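Local coordinates for protein GDNF family receptor alpha-3 (Homo sapiens, PDB 2GH0) that serves as the cell-surface receptor for the growth factor artemin, whose binding leads to activation of the RET receptor in support of peripheral neurons, at residues 39-44 with 87-92; 83-88 with 151-156. All coordinates share one frame; numbering follows the deposited sequence.

Contact 1. Residues 39-44 with 87-92; sequences PHCQRH and PNCALP
The guanidinium of Arg-43 is the one flat side-chain group at work here. Over one of its faces sits CG of Pro-92, 3.5 Å above the plane and displaced toward the rim, while at the edge, close to the plane, come the carbonyl oxygens of Cys-89 and Ala-90. Arg-43 gets there with CG anti to the backbone N (chi1 -177°) and an extended chain as far as NE, so its methylenes run past the end of helix 87-90. Arg-43 CG lies 3.1 Å from Cys-89 O, and Arg-43 NE gives a hydrogen bond to Ala-90 O at 2.9 Å. That bond is somewhat bent, 149° at the hydrogen, and the donor stands above the carbonyl plane instead of on a lone pair. A water supports the same oxygen: it donates to Ala-90 O and accepts a weak bond from NH2 of Arg-43. Arg-43 NH2 also touches CD of Pro-92 at 3.5 Å, the proline ring and the arginine crossing obliquely.

The two segments are also joined covalently. Cys-41 and Cys-89 form a disulfide with an S-S torsion of 94°, close to the relaxed value; Cys-89 stays staggered, its sulfur anti to its own backbone N, while Cys-41 carries the unfavourable torsion. Ala-90 and Cys-89 also pack against helix 43-56, through Leu-47, Leu-50 and Cys-46. The disulfide is one of those of the first GDNF/GAS1 domain. The covalent tie fixes how close the segments lie, and the carbonyls of Cys-89 and Ala-90 probably favour the positive guanidinium, which adds a hydrogen bond.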
ATOM      1  N   PRO C  39      -5.422  -8.411  33.616  1.00 49.89           N
ATOM      2  CA  PRO C  39      -5.184  -8.121  35.017  1.00 50.85           C
ATOM      3  C   PRO C  39      -5.331  -6.615  35.238  1.00 51.55           C
ATOM      4  O   PRO C  39      -5.560  -6.174  36.371  1.00 52.28           O
ATOM      5  CB  PRO C  39      -3.719  -8.560  35.227  1.00 50.64           C
ATOM      6  CG  PRO C  39      -3.102  -8.523  33.874  1.00 50.03           C
ATOM      7  CD  PRO C  39      -4.201  -8.868  32.918  1.00 49.90           C
ATOM      8  N   HIS C  40      -5.171  -5.858  34.149  1.00 51.67           N
ATOM      9  CA  HIS C  40      -5.416  -4.426  34.090  1.00 52.25           C
ATOM     10  C   HIS C  40      -6.845  -4.099  34.565  1.00 51.89           C
ATOM     11  O   HIS C  40      -7.165  -4.200  35.744  1.00 53.14           O
ATOM     12  CB  HIS C  40      -5.255  -3.935  32.630  1.00 53.44           C
ATOM     13  CG  HIS C  40      -3.918  -4.235  31.989  1.00 55.66           C
ATOM     14  ND1 HIS C  40      -3.585  -5.481  31.493  1.00 57.64           N
ATOM     15  CD2 HIS C  40      -2.867  -3.427  31.697  1.00 57.68           C
ATOM     16  CE1 HIS C  40      -2.373  -5.437  30.963  1.00 58.58           C
ATOM     17  NE2 HIS C  40      -1.914  -4.201  31.073  1.00 58.64           N
ATOM     18  N   CYS C  41      -7.702  -3.767  33.600  1.00 50.06           N
ATOM     19  CA  CYS C  41      -9.057  -3.263  33.758  1.00 47.48           C
ATOM     20  C   CYS C  41      -9.220  -2.026  34.640  1.00 45.95           C
ATOM     21  O   CYS C  41      -8.914  -2.024  35.836  1.00 46.16           O
ATOM     22  CB  CYS C  41     -10.079  -4.384  34.067  1.00 47.12           C
ATOM     23  SG  CYS C  41     -10.871  -4.277  35.699  1.00 49.03           S
ATOM     24  N   GLN C  42      -9.684  -0.955  34.016  1.00 44.33           N
ATOM     25  CA  GLN C  42     -10.164   0.207  34.742  1.00 43.98           C
ATOM     26  C   GLN C  42     -11.571  -0.161  35.161  1.00 42.41           C
ATOM     27  O   GLN C  42     -12.430  -0.316  34.302  1.00 41.12           O
ATOM     28  CB  GLN C  42     -10.201   1.442  33.842  1.00 44.49           C
ATOM     29  CG  GLN C  42      -8.816   2.095  33.590  1.00 48.49           C
ATOM     30  CD  GLN C  42      -7.988   1.296  32.605  1.00 53.39           C
ATOM     31  OE1 GLN C  42      -8.544   0.648  31.703  1.00 57.94           O
ATOM     32  NE2 GLN C  42      -6.656   1.324  32.764  1.00 55.56           N
ATOM     33  N   ARG C  43     -11.820  -0.285  36.466  1.00 40.94           N
ATOM     34  CA  ARG C  43     -13.083  -0.882  36.891  1.00 40.70           C
ATOM     35  C   ARG C  43     -14.294  -0.033  36.489  1.00 39.17           C
ATOM     36  O   ARG C  43     -15.349  -0.568  36.161  1.00 37.19           O
ATOM     37  CB  ARG C  43     -13.066  -1.181  38.398  1.00 41.16           C
ATOM     38  CG  ARG C  43     -14.303  -1.875  38.909  1.00 42.00           C
ATOM     39  CD  ARG C  43     -14.189  -2.125  40.431  1.00 42.95           C
ATOM     40  NE  ARG C  43     -15.513  -2.214  41.014  1.00 50.75           N
ATOM     41  CZ  ARG C  43     -16.110  -1.222  41.678  1.00 57.29           C
ATOM     42  NH1 ARG C  43     -15.475  -0.053  41.852  1.00 56.95           N
ATOM     43  NH2 ARG C  43     -17.349  -1.407  42.175  1.00 59.51           N
ATOM     44  N   HIS C  44     -14.141   1.292  36.548  1.00 38.56           N
ATOM     45  CA  HIS C  44     -15.238   2.207  36.206  1.00 37.94           C
ATOM     46  C   HIS C  44     -15.625   2.181  34.710  1.00 36.29           C
ATOM     47  O   HIS C  44     -16.791   2.409  34.351  1.00 34.70           O
ATOM     48  CB  HIS C  44     -14.922   3.628  36.659  1.00 39.12           C
ATOM     49  CG  HIS C  44     -13.738   4.236  35.983  1.00 41.95           C
ATOM     50  ND1 HIS C  44     -12.439   4.022  36.405  1.00 44.71           N
ATOM     51  CD2 HIS C  44     -13.656   5.091  34.933  1.00 46.32           C
ATOM     52  CE1 HIS C  44     -11.612   4.710  35.634  1.00 45.91           C
ATOM     53  NE2 HIS C  44     -12.324   5.370  34.736  1.00 44.83           N
ATOM     54  N   PRO C  87     -16.670 -10.615  36.706  1.00 35.09           N
ATOM     55  CA  PRO C  87     -16.756 -10.148  38.127  1.00 35.82           C
ATOM     56  C   PRO C  87     -15.366  -9.797  38.738  1.00 36.49           C
ATOM     57  O   PRO C  87     -15.233  -8.885  39.616  1.00 36.66           O
ATOM     58  CB  PRO C  87     -17.448 -11.337  38.865  1.00 35.02           C
ATOM     59  CG  PRO C  87     -17.137 -12.584  37.977  1.00 34.72           C
ATOM     60  CD  PRO C  87     -17.096 -12.024  36.546  1.00 35.07           C
ATOM     61  N   ASN C  88     -14.318 -10.480  38.264  1.00 37.25           N
ATOM     62  CA  ASN C  88     -12.941 -10.174  38.737  1.00 39.38           C
ATOM     63  C   ASN C  88     -12.524  -8.753  38.384  1.00 39.09           C
ATOM     64  O   ASN C  88     -11.611  -8.213  38.974  1.00 39.37           O
ATOM     65  CB  ASN C  88     -11.941 -11.190  38.178  1.00 40.16           C
ATOM     66  CG  ASN C  88     -12.133 -12.587  38.794  1.00 44.41           C
ATOM     67  OD1 ASN C  88     -12.463 -12.707  39.973  1.00 51.84           O
ATOM     68  ND2 ASN C  88     -11.921 -13.631  38.005  1.00 46.65           N
ATOM     69  N   CYS C  89     -13.190  -8.167  37.391  1.00 39.31           N
ATOM     70  CA  CYS C  89     -13.000  -6.779  37.098  1.00 38.59           C
ATOM     71  C   CYS C  89     -14.069  -5.887  37.695  1.00 38.48           C
ATOM     72  O   CYS C  89     -13.732  -4.820  38.219  1.00 37.76           O
ATOM     73  CB  CYS C  89     -12.955  -6.512  35.592  1.00 40.07           C
ATOM     74  SG  CYS C  89     -12.814  -4.718  35.293  1.00 42.24           S
ATOM     75  N   ALA C  90     -15.336  -6.278  37.539  1.00 36.38           N
ATOM     76  CA  ALA C  90     -16.495  -5.439  37.858  1.00 37.32           C
ATOM     77  C   ALA C  90     -16.664  -5.257  39.372  1.00 38.43           C
ATOM     78  O   ALA C  90     -17.182  -4.248  39.814  1.00 39.33           O
ATOM     79  CB  ALA C  90     -17.772  -6.055  37.289  1.00 37.28           C
ATOM     80  N   LEU C  91     -16.250  -6.247  40.140  1.00 38.30           N
ATOM     81  CA  LEU C  91     -16.496  -6.228  41.607  1.00 40.24           C
ATOM     82  C   LEU C  91     -15.226  -5.914  42.379  1.00 41.48           C
ATOM     83  O   LEU C  91     -14.162  -6.413  42.022  1.00 41.09           O
ATOM     84  CB  LEU C  91     -17.088  -7.567  42.033  1.00 39.65           C
ATOM     85  CG  LEU C  91     -18.312  -8.076  41.247  1.00 40.99           C
ATOM     86  CD1 LEU C  91     -18.731  -9.472  41.757  1.00 41.18           C
ATOM     87  CD2 LEU C  91     -19.413  -7.118  41.444  1.00 41.85           C
ATOM     88  N   PRO C  92     -15.338  -5.091  43.463  1.00 43.65           N
ATOM     89  CA  PRO C  92     -14.234  -4.824  44.381  1.00 45.04           C
ATOM     90  C   PRO C  92     -13.628  -6.124  44.863  1.00 45.39           C
ATOM     91  O   PRO C  92     -14.337  -7.077  45.036  1.00 45.90           O
ATOM     92  CB  PRO C  92     -14.915  -4.086  45.538  1.00 45.29           C
ATOM     93  CG  PRO C  92     -16.044  -3.353  44.883  1.00 45.68           C
ATOM     94  CD  PRO C  92     -16.561  -4.357  43.849  1.00 43.66           C
TER
HETATM   95  O   HOH W   1     -19.891  -3.325  41.243  1.00 44.78           O

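Contact 2. Residues 83-88 with 151-156; sequences NTIAPN and TPNFVS. With NAG (2-acetamido-2-deoxy-beta-D-glucopyranose), chain E.
Ile-85 holds CG1 in the crowded position between its backbone N and carbonyl carbon (chi1 61°), with CD1 extended beyond it (chi2 171°), and this sends the methyl toward residues 151-153. Asn-153 puts CG anti to its backbone N (chi1 -168°), so its amide meets the isoleucine tip to tip, and Thr-151 turns CG2, likewise anti, onto the same methyl. CD1 of Ile-85 touches Thr-151 CG2 and the carbonyl oxygen of Pro-152, both at 3.6 Å, while Ile-85 CG1 lies 3.7 Å from Asn-153 OD1.

Asn-153 OD1 receives a hydrogen from a water 2.8 Å away, which accepts from the backbone N of Ile-85 at 3.0 Å; this bridge is the polar link between the segments. The Asn-153 and Pro-87 side chains cross at about a right angle, with Asn-153 ND2 3.7 Å from Pro-87 CG; ND2 donates to Arg-82 O, helping fix the amide's rotation. Ser-156 CB comes to 3.4 Å from O5 of a NAG of the N-linked glycan on Asn-159, which Ser-161 OG also hydrogen-bonds.

The buried contact joins the two GDNF/GAS1 domains. A chain of another protein packs on Asn-83, Thr-84 and Ala-86, an aromatic side chain of it hydrogen-bonding Thr-84 O. Residues 83-86 form a type I turn between helices 75-83 and 87-90; Thr-84 packs on Leu-65 of helix 59-66. Strand 152-154 pairs antiparallel with strand 162-164.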
ATOM      1  N   ASN C  83     -18.790 -16.056  35.095  1.00 32.85           N
ATOM      2  CA  ASN C  83     -17.813 -15.039  34.637  1.00 33.32           C
ATOM      3  C   ASN C  83     -18.194 -14.184  33.463  1.00 33.27           C
ATOM      4  O   ASN C  83     -17.380 -13.348  33.013  1.00 31.03           O
ATOM      5  CB  ASN C  83     -16.476 -15.713  34.374  1.00 31.99           C
ATOM      6  CG  ASN C  83     -15.830 -16.177  35.688  1.00 38.64           C
ATOM      7  OD1 ASN C  83     -15.272 -15.358  36.405  1.00 40.83           O
ATOM      8  ND2 ASN C  83     -16.011 -17.453  36.056  1.00 39.66           N
ATOM      9  N   THR C  84     -19.422 -14.386  32.999  1.00 32.84           N
ATOM     10  CA  THR C  84     -19.956 -13.650  31.874  1.00 32.67           C
ATOM     11  C   THR C  84     -19.890 -12.137  32.027  1.00 33.85           C
ATOM     12  O   THR C  84     -19.564 -11.458  31.039  1.00 33.93           O
ATOM     13  CB  THR C  84     -21.342 -14.187  31.450  1.00 33.48           C
ATOM     14  OG1 THR C  84     -21.156 -15.488  30.906  1.00 33.29           O
ATOM     15  CG2 THR C  84     -22.010 -13.289  30.411  1.00 33.14           C
ATOM     16  N   ILE C  85     -20.175 -11.591  33.231  1.00 32.61           N
ATOM     17  CA  ILE C  85     -20.063 -10.145  33.457  1.00 35.13           C
ATOM     18  C   ILE C  85     -18.674  -9.702  33.922  1.00 34.85           C
ATOM     19  O   ILE C  85     -18.498  -8.571  34.391  1.00 35.84           O
ATOM     20  CB  ILE C  85     -21.173  -9.568  34.465  1.00 35.82           C
ATOM     21  CG1 ILE C  85     -21.128 -10.169  35.904  1.00 43.17           C
ATOM     22  CG2 ILE C  85     -22.595  -9.681  33.867  1.00 40.97           C
ATOM     23  CD1 ILE C  85     -22.002  -9.483  36.851  1.00 46.92           C
ATOM     24  N   ALA C  86     -17.688 -10.596  33.818  1.00 35.05           N
ATOM     25  CA  ALA C  86     -16.295 -10.286  34.246  1.00 34.35           C
ATOM     26  C   ALA C  86     -16.233  -9.786  35.727  1.00 35.17           C
ATOM     27  O   ALA C  86     -15.764  -8.669  35.977  1.00 34.36           O
ATOM     28  CB  ALA C  86     -15.667  -9.238  33.292  1.00 33.74           C
ATOM     29  N   PRO C  87     -16.670 -10.615  36.706  1.00 35.09           N
ATOM     30  CA  PRO C  87     -16.756 -10.148  38.127  1.00 35.82           C
ATOM     31  C   PRO C  87     -15.366  -9.797  38.738  1.00 36.49           C
ATOM     32  O   PRO C  87     -15.233  -8.885  39.616  1.00 36.66           O
ATOM     33  CB  PRO C  87     -17.448 -11.337  38.865  1.00 35.02           C
ATOM     34  CG  PRO C  87     -17.137 -12.584  37.977  1.00 34.72           C
ATOM     35  CD  PRO C  87     -17.096 -12.024  36.546  1.00 35.07           C
ATOM     36  N   ASN C  88     -14.318 -10.480  38.264  1.00 37.25           N
ATOM     37  CA  ASN C  88     -12.941 -10.174  38.737  1.00 39.38           C
ATOM     38  C   ASN C  88     -12.524  -8.753  38.384  1.00 39.09           C
ATOM     39  O   ASN C  88     -11.611  -8.213  38.974  1.00 39.37           O
ATOM     40  CB  ASN C  88     -11.941 -11.190  38.178  1.00 40.16           C
ATOM     41  CG  ASN C  88     -12.133 -12.587  38.794  1.00 44.41           C
ATOM     42  OD1 ASN C  88     -12.463 -12.707  39.973  1.00 51.84           O
ATOM     43  ND2 ASN C  88     -11.921 -13.631  38.005  1.00 46.65           N
ATOM     44  N   THR C 151     -23.953  -4.545  41.988  1.00 33.02           N
ATOM     45  CA  THR C 151     -24.005  -5.533  40.870  1.00 32.99           C
ATOM     46  C   THR C 151     -24.202  -6.910  41.448  1.00 33.17           C
ATOM     47  O   THR C 151     -23.372  -7.345  42.285  1.00 33.56           O
ATOM     48  CB  THR C 151     -22.688  -5.477  39.984  1.00 32.89           C
ATOM     49  OG1 THR C 151     -22.705  -4.256  39.255  1.00 33.46           O
ATOM     50  CG2 THR C 151     -22.582  -6.664  39.003  1.00 31.04           C
ATOM     51  N   PRO C 152     -25.295  -7.599  41.062  1.00 33.69           N
ATOM     52  CA  PRO C 152     -25.509  -8.978  41.483  1.00 32.86           C
ATOM     53  C   PRO C 152     -24.830 -10.008  40.558  1.00 33.97           C
ATOM     54  O   PRO C 152     -24.535  -9.706  39.341  1.00 33.31           O
ATOM     55  CB  PRO C 152     -27.037  -9.115  41.365  1.00 34.19           C
ATOM     56  CG  PRO C 152     -27.422  -8.286  40.229  1.00 34.03           C
ATOM     57  CD  PRO C 152     -26.419  -7.130  40.208  1.00 33.70           C
ATOM     58  N   ASN C 153     -24.579 -11.219  41.054  1.00 33.00           N
ATOM     59  CA  ASN C 153     -24.018 -12.218  40.115  1.00 32.95           C
ATOM     60  C   ASN C 153     -24.212 -13.630  40.657  1.00 32.72           C
ATOM     61  O   ASN C 153     -24.434 -13.799  41.838  1.00 31.72           O
ATOM     62  CB  ASN C 153     -22.499 -11.988  39.940  1.00 32.87           C
ATOM     63  CG  ASN C 153     -21.901 -12.803  38.756  1.00 34.79           C
ATOM     64  OD1 ASN C 153     -22.572 -12.994  37.736  1.00 37.42           O
ATOM     65  ND2 ASN C 153     -20.633 -13.300  38.922  1.00 33.84           N
ATOM     66  N   PHE C 154     -24.085 -14.637  39.798  1.00 30.97           N
ATOM     67  CA  PHE C 154     -24.129 -16.038  40.251  1.00 31.22           C
ATOM     68  C   PHE C 154     -22.965 -16.294  41.217  1.00 31.78           C
ATOM     69  O   PHE C 154     -21.862 -15.832  41.012  1.00 31.99           O
ATOM     70  CB  PHE C 154     -24.028 -17.005  39.058  1.00 31.92           C
ATOM     71  CG  PHE C 154     -25.221 -16.875  38.143  1.00 32.04           C
ATOM     72  CD1 PHE C 154     -25.182 -16.047  37.038  1.00 35.54           C
ATOM     73  CD2 PHE C 154     -26.420 -17.503  38.491  1.00 30.46           C
ATOM     74  CE1 PHE C 154     -26.304 -15.887  36.235  1.00 33.03           C
ATOM     75  CE2 PHE C 154     -27.554 -17.359  37.714  1.00 36.94           C
ATOM     76  CZ  PHE C 154     -27.492 -16.576  36.537  1.00 36.38           C
ATOM     77  N   VAL C 155     -23.196 -17.119  42.221  1.00 32.80           N
ATOM     78  CA  VAL C 155     -22.185 -17.306  43.248  1.00 32.66           C
ATOM     79  C   VAL C 155     -21.444 -18.618  43.017  1.00 33.01           C
ATOM     80  O   VAL C 155     -20.336 -18.819  43.568  1.00 33.00           O
ATOM     81  CB  VAL C 155     -22.833 -17.303  44.661  1.00 33.43           C
ATOM     82  CG1 VAL C 155     -23.626 -16.004  44.887  1.00 38.26           C
ATOM     83  CG2 VAL C 155     -23.715 -18.472  44.835  1.00 33.64           C
ATOM     84  N   SER C 156     -22.036 -19.507  42.233  1.00 30.40           N
ATOM     85  CA  SER C 156     -21.518 -20.861  42.104  1.00 33.20           C
ATOM     86  C   SER C 156     -21.397 -21.341  40.677  1.00 33.06           C
ATOM     87  O   SER C 156     -22.143 -20.866  39.807  1.00 33.55           O
ATOM     88  CB  SER C 156     -22.447 -21.858  42.880  1.00 32.85           C
ATOM     89  OG  SER C 156     -22.051 -23.200  42.693  1.00 32.59           O
TER
HETATM   90  C1  NAG E   1     -24.798 -22.674  45.630  1.00 32.33           C
HETATM   91  C2  NAG E   1     -25.489 -22.910  47.005  1.00 31.11           C
HETATM   92  C3  NAG E   1     -24.763 -22.130  48.080  1.00 30.01           C
HETATM   93  C4  NAG E   1     -23.262 -22.370  48.123  1.00 30.06           C
HETATM   94  C5  NAG E   1     -22.779 -22.175  46.689  1.00 32.00           C
HETATM   95  C6  NAG E   1     -21.294 -22.375  46.356  1.00 35.23           C
HETATM   96  C7  NAG E   1     -27.939 -23.195  47.305  1.00 35.60           C
HETATM   97  C8  NAG E   1     -29.219 -22.420  47.409  1.00 37.25           C
HETATM   98  N2  NAG E   1     -26.891 -22.428  46.980  1.00 35.49           N
HETATM   99  O3  NAG E   1     -25.400 -22.428  49.277  1.00 30.45           O
HETATM  100  O4  NAG E   1     -22.824 -21.246  48.859  1.00 33.02           O
HETATM  101  O5  NAG E   1     -23.453 -23.078  45.848  1.00 30.52           O
HETATM  102  O6  NAG E   1     -21.016 -23.564  46.955  1.00 41.75           O
HETATM  103  O7  NAG E   1     -27.868 -24.402  47.579  1.00 33.73           O
HETATM  104  O   HOH W   2     -21.747 -13.349  35.122  1.00 26.23           O

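Overall arrangement
From the N terminus the chain passes helices 11-20 and 23-35 before reaching residues 39-44, runs through helices 43-56, 59-66 and 75-83, and returns at 87-92, where contact 1 closes a loop within the first GDNF/GAS1 domain. Contact 2 begins at 83-88, before that loop is complete, and ends beyond it at 151-156 in the second domain, so the two loops overlap and neither encloses the other. They share Pro-87 and Asn-88, and their centres lie 11 Å apart. Helix 87-90 is therefore tied to the start of helix 43-56 and, directly through Pro-87 and through Ile-85 in the turn before it, to strand 152-154; Leu-91 also packs on Thr-151.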